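Local coordinates for RabGDI protein (Plasmodium falciparum 3D7, PDB 3P1W) that probably acts as a Rab GDP-dissociation inhibitor, keeping Rab GTPases in their GDP-bound form during membrane traffic, at residues Ser246-Ile258 with Ile363-Lys375. Residues are numbered along the deposited sequence; the frame is centred on the assembly and turned at random.
Sequences SPFIYPLYGLGGI and INLVSFQHGVTLK
Tyr250 drives the edge of its ring at one face of the His370 imidazole, a T-shaped pair by its geometry: planes at 70°, centroids 5.2 Å apart. The closest ring atoms are Tyr250 CD2 and His370 CD2, at 3.5 Å. With chi1 at -174° the ring carbon CG of Tyr250 lies opposite the backbone N, which turns the CD2 side to the imidazole. Val366 CG1 packs 3.8 Å from Tyr250 CE2, the two side chains crossing at about a right angle, while Val372 CG1 meets the ring's edge. Both polar ends are engaged beyond these segments: Tyr250 OH is hydrogen-bonded to Asp90 OD2, and His370 NE2 to Leu118 O. The pair joins the end of strand 248-251 to the loop after strand 361-367; both strands belong to one mixed sheet of the Rab GDI fold, without being direct neighbours. Just past it, the type II turn from Pro251 to Gly254 presents Tyr253 N to His370 O, a short hydrogen bond of 2.6 Å with an N-H...O angle of 160°, the donor out of the carbonyl plane. Packing thins toward solvent: Leu252, partly exposed, touches His370 C through CD1 at 3.6 Å, and the exposed Tyr253 sets its CD1 edge 3.6 Å from Gly371 O, which also accepts from Asn88 ND2.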
loop_
_atom_site.group_PDB
_atom_site.type_symbol
_atom_site.label_atom_id
_atom_site.label_comp_id
_atom_site.label_asym_id
_atom_site.label_seq_id
_atom_site.Cartn_x
_atom_site.Cartn_y
_atom_site.Cartn_z
ATOM N N SER A 246 -2.162 10.475 -12.965
ATOM C CA SER A 246 -2.905 9.608 -12.040
ATOM C C SER A 246 -2.928 10.276 -10.674
ATOM O O SER A 246 -2.224 11.273 -10.459
ATOM C CB SER A 246 -2.235 8.230 -11.956
ATOM O OG SER A 246 -1.142 8.224 -11.046
ATOM N N PRO A 247 -3.728 9.744 -9.722
ATOM C CA PRO A 247 -3.708 10.306 -8.376
ATOM C C PRO A 247 -2.669 9.659 -7.447
ATOM O O PRO A 247 -2.726 9.854 -6.240
ATOM C CB PRO A 247 -5.131 10.030 -7.864
ATOM C CG PRO A 247 -5.523 8.784 -8.557
ATOM C CD PRO A 247 -4.786 8.736 -9.880
ATOM N N PHE A 248 -1.724 8.910 -8.001
ATOM C CA PHE A 248 -0.724 8.191 -7.200
ATOM C C PHE A 248 0.694 8.661 -7.482
ATOM O O PHE A 248 1.032 8.987 -8.630
ATOM C CB PHE A 248 -0.784 6.669 -7.444
ATOM C CG PHE A 248 -2.104 6.069 -7.116
ATOM C CD1 PHE A 248 -2.415 5.707 -5.814
ATOM C CD2 PHE A 248 -3.054 5.887 -8.109
ATOM C CE1 PHE A 248 -3.678 5.183 -5.512
ATOM C CE2 PHE A 248 -4.309 5.348 -7.807
ATOM C CZ PHE A 248 -4.607 4.994 -6.519
ATOM N N ILE A 249 1.506 8.661 -6.422
ATOM C CA ILE A 249 2.936 8.956 -6.504
ATOM C C ILE A 249 3.763 7.863 -5.866
ATOM O O ILE A 249 3.257 7.032 -5.091
ATOM C CB ILE A 249 3.302 10.320 -5.856
ATOM C CG1 ILE A 249 2.863 10.383 -4.384
ATOM C CG2 ILE A 249 2.680 11.445 -6.682
ATOM C CD1 ILE A 249 3.259 11.715 -3.676
ATOM N N TYR A 250 5.057 7.898 -6.190
ATOM C CA TYR A 250 6.024 6.929 -5.708
ATOM C C TYR A 250 7.380 7.628 -5.743
ATOM O O TYR A 250 7.634 8.443 -6.636
ATOM C CB TYR A 250 6.009 5.722 -6.639
ATOM C CG TYR A 250 6.824 4.493 -6.279
ATOM C CD1 TYR A 250 6.471 3.659 -5.221
ATOM C CD2 TYR A 250 7.878 4.096 -7.087
ATOM C CE1 TYR A 250 7.193 2.516 -4.967
ATOM C CE2 TYR A 250 8.597 2.956 -6.836
ATOM C CZ TYR A 250 8.269 2.180 -5.783
ATOM O OH TYR A 250 9.022 1.033 -5.583
ATOM N N PRO A 251 8.221 7.385 -4.736
ATOM C CA PRO A 251 9.470 8.129 -4.686
ATOM C C PRO A 251 10.482 7.651 -5.693
ATOM O O PRO A 251 10.535 6.473 -5.999
ATOM C CB PRO A 251 10.010 7.864 -3.278
ATOM C CG PRO A 251 8.977 7.125 -2.550
ATOM C CD PRO A 251 8.010 6.554 -3.545
ATOM N N LEU A 252 11.307 8.574 -6.172
ATOM C CA LEU A 252 12.467 8.209 -6.944
ATOM C C LEU A 252 13.315 7.245 -6.108
ATOM O O LEU A 252 13.610 7.507 -4.934
ATOM C CB LEU A 252 13.260 9.468 -7.335
ATOM C CG LEU A 252 14.474 9.318 -8.239
ATOM C CD1 LEU A 252 14.068 8.714 -9.564
ATOM C CD2 LEU A 252 15.152 10.673 -8.457
ATOM N N TYR A 253 13.693 6.119 -6.715
ATOM C CA TYR A 253 14.478 5.065 -6.058
ATOM C C TYR A 253 13.637 4.178 -5.144
ATOM O O TYR A 253 14.164 3.258 -4.513
ATOM C CB TYR A 253 15.683 5.621 -5.271
ATOM C CG TYR A 253 16.507 6.597 -6.044
ATOM C CD1 TYR A 253 17.038 6.260 -7.286
ATOM C CD2 TYR A 253 16.761 7.874 -5.544
ATOM C CE1 TYR A 253 17.792 7.174 -8.009
ATOM C CE2 TYR A 253 17.518 8.790 -6.259
ATOM C CZ TYR A 253 18.027 8.433 -7.486
ATOM O OH TYR A 253 18.780 9.333 -8.206
ATOM N N GLY A 254 12.335 4.451 -5.075
ATOM C CA GLY A 254 11.406 3.594 -4.358
ATOM C C GLY A 254 11.255 3.884 -2.881
ATOM O O GLY A 254 11.805 4.869 -2.354
ATOM N N LEU A 255 10.506 3.016 -2.212
ATOM C CA LEU A 255 10.122 3.242 -0.824
ATOM C C LEU A 255 11.290 3.091 0.189
ATOM O O LEU A 255 11.063 3.200 1.386
ATOM C CB LEU A 255 8.959 2.328 -0.429
ATOM C CG LEU A 255 7.620 2.578 -1.148
ATOM C CD1 LEU A 255 6.617 1.487 -0.791
ATOM C CD2 LEU A 255 7.049 3.979 -0.846
ATOM N N GLY A 256 12.520 2.883 -0.302
ATOM C CA GLY A 256 13.713 2.743 0.546
ATOM C C GLY A 256 14.256 4.073 1.004
ATOM O O GLY A 256 15.012 4.156 1.973
ATOM N N GLY A 257 13.879 5.140 0.315
ATOM C CA GLY A 257 14.171 6.462 0.809
ATOM C C GLY A 257 13.420 6.744 2.086
ATOM O O GLY A 257 13.772 7.674 2.805
ATOM N N ILE A 258 12.398 5.941 2.410
ATOM C CA ILE A 258 11.570 6.298 3.544
ATOM C C ILE A 258 12.275 5.963 4.869
ATOM O O ILE A 258 12.456 6.868 5.689
ATOM C CB ILE A 258 10.137 5.794 3.428
ATOM C CG1 ILE A 258 9.441 6.538 2.268
ATOM C CG2 ILE A 258 9.386 6.034 4.732
ATOM C CD1 ILE A 258 8.011 6.094 1.981
ATOM N N ILE A 363 -1.479 -5.293 -9.604
ATOM C CA ILE A 363 -0.200 -5.286 -10.307
ATOM C C ILE A 363 0.344 -3.861 -10.325
ATOM O O ILE A 363 -0.347 -2.944 -10.790
ATOM C CB ILE A 363 -0.294 -5.786 -11.751
ATOM C CG1 ILE A 363 -1.070 -7.094 -11.838
ATOM C CG2 ILE A 363 1.097 -5.844 -12.379
ATOM C CD1 ILE A 363 -1.275 -7.670 -13.277
ATOM N N ASN A 364 1.552 -3.669 -9.790
ATOM C CA ASN A 364 2.270 -2.399 -9.942
ATOM C C ASN A 364 3.406 -2.550 -10.923
ATOM O O ASN A 364 4.008 -3.603 -11.002
ATOM C CB ASN A 364 2.785 -1.913 -8.611
ATOM C CG ASN A 364 1.704 -1.240 -7.813
ATOM O OD1 ASN A 364 0.627 -0.920 -8.353
ATOM N ND2 ASN A 364 1.956 -1.021 -6.534
ATOM N N LEU A 365 3.678 -1.495 -11.683
ATOM C CA LEU A 365 4.731 -1.515 -12.672
ATOM C C LEU A 365 5.584 -0.273 -12.419
ATOM O O LEU A 365 5.033 0.836 -12.318
ATOM C CB LEU A 365 4.122 -1.498 -14.090
ATOM C CG LEU A 365 4.980 -1.465 -15.344
ATOM C CD1 LEU A 365 5.668 -0.123 -15.572
ATOM C CD2 LEU A 365 6.003 -2.616 -15.400
ATOM N N VAL A 366 6.905 -0.488 -12.309
ATOM C CA VAL A 366 7.882 0.570 -12.188
ATOM C C VAL A 366 9.121 0.267 -13.013
ATOM O O VAL A 366 9.335 -0.861 -13.460
ATOM C CB VAL A 366 8.238 0.814 -10.718
ATOM C CG1 VAL A 366 7.066 1.518 -9.987
ATOM C CG2 VAL A 366 8.588 -0.508 -10.055
ATOM N N SER A 367 9.924 1.297 -13.258
ATOM C CA SER A 367 11.003 1.169 -14.227
ATOM C C SER A 367 12.090 2.202 -13.974
ATOM O O SER A 367 12.206 2.735 -12.868
ATOM C CB SER A 367 10.417 1.320 -15.648
ATOM O OG SER A 367 9.898 2.625 -15.848
ATOM N N PHE A 368 12.895 2.472 -15.005
ATOM C CA PHE A 368 13.911 3.507 -14.949
ATOM C C PHE A 368 13.332 4.882 -14.591
ATOM O O PHE A 368 14.020 5.694 -13.967
ATOM C CB PHE A 368 14.633 3.579 -16.283
ATOM C CG PHE A 368 15.685 4.653 -16.347
ATOM C CD1 PHE A 368 16.880 4.514 -15.642
ATOM C CD2 PHE A 368 15.481 5.802 -17.108
ATOM C CE1 PHE A 368 17.858 5.504 -15.704
ATOM C CE2 PHE A 368 16.452 6.798 -17.166
ATOM C CZ PHE A 368 17.638 6.650 -16.469
ATOM N N GLN A 369 12.078 5.141 -14.962
ATOM C CA GLN A 369 11.420 6.410 -14.591
ATOM C C GLN A 369 11.566 6.722 -13.102
ATOM O O GLN A 369 11.908 7.851 -12.731
ATOM C CB GLN A 369 9.933 6.400 -14.993
ATOM C CG GLN A 369 9.154 7.659 -14.581
ATOM C CD GLN A 369 7.685 7.406 -14.259
ATOM O OE1 GLN A 369 7.148 6.328 -14.508
ATOM N NE2 GLN A 369 7.031 8.421 -13.675
ATOM N N HIS A 370 11.303 5.731 -12.249
ATOM C CA HIS A 370 11.431 5.899 -10.790
ATOM C C HIS A 370 12.788 5.443 -10.218
ATOM O O HIS A 370 12.923 5.257 -9.014
ATOM C CB HIS A 370 10.291 5.162 -10.061
ATOM C CG HIS A 370 8.979 5.875 -10.117
ATOM N ND1 HIS A 370 8.068 5.688 -11.138
ATOM C CD2 HIS A 370 8.432 6.797 -9.290
ATOM C CE1 HIS A 370 7.017 6.463 -10.928
ATOM N NE2 HIS A 370 7.215 7.153 -9.820
ATOM N N GLY A 371 13.784 5.255 -11.076
ATOM C CA GLY A 371 15.123 4.872 -10.634
ATOM C C GLY A 371 15.224 3.518 -9.960
ATOM O O GLY A 371 16.067 3.324 -9.065
ATOM N N VAL A 372 14.362 2.581 -10.365
ATOM C CA VAL A 372 14.319 1.289 -9.686
ATOM C C VAL A 372 14.831 0.119 -10.549
ATOM O O VAL A 372 15.128 -0.943 -10.003
ATOM C CB VAL A 372 12.903 1.003 -9.105
ATOM C CG1 VAL A 372 12.571 1.998 -7.995
ATOM C CG2 VAL A 372 11.861 1.026 -10.160
ATOM N N THR A 373 14.921 0.315 -11.873
ATOM C CA THR A 373 15.487 -0.676 -12.782
ATOM C C THR A 373 16.438 -0.031 -13.797
ATOM O O THR A 373 16.421 1.180 -14.012
ATOM C CB THR A 373 14.380 -1.427 -13.588
ATOM O OG1 THR A 373 13.800 -0.541 -14.561
ATOM C CG2 THR A 373 13.286 -1.967 -12.671
ATOM N N LEU A 374 17.243 -0.871 -14.442
ATOM C CA LEU A 374 18.055 -0.488 -15.590
ATOM C C LEU A 374 17.182 0.087 -16.693
ATOM O O LEU A 374 16.069 -0.396 -16.918
ATOM C CB LEU A 374 18.765 -1.731 -16.139
ATOM C CG LEU A 374 19.809 -1.502 -17.210
ATOM C CD1 LEU A 374 21.033 -0.865 -16.550
ATOM C CD2 LEU A 374 20.169 -2.815 -17.895
ATOM N N LYS A 375 17.681 1.110 -17.400
ATOM C CA LYS A 375 16.916 1.681 -18.497
ATOM C C LYS A 375 16.652 0.566 -19.503
ATOM O O LYS A 375 17.577 -0.179 -19.871
ATOM C CB LYS A 375 17.668 2.863 -19.159
ATOM C CG LYS A 375 16.801 3.698 -20.099
ATOM C CD LYS A 375 17.604 4.825 -20.761
#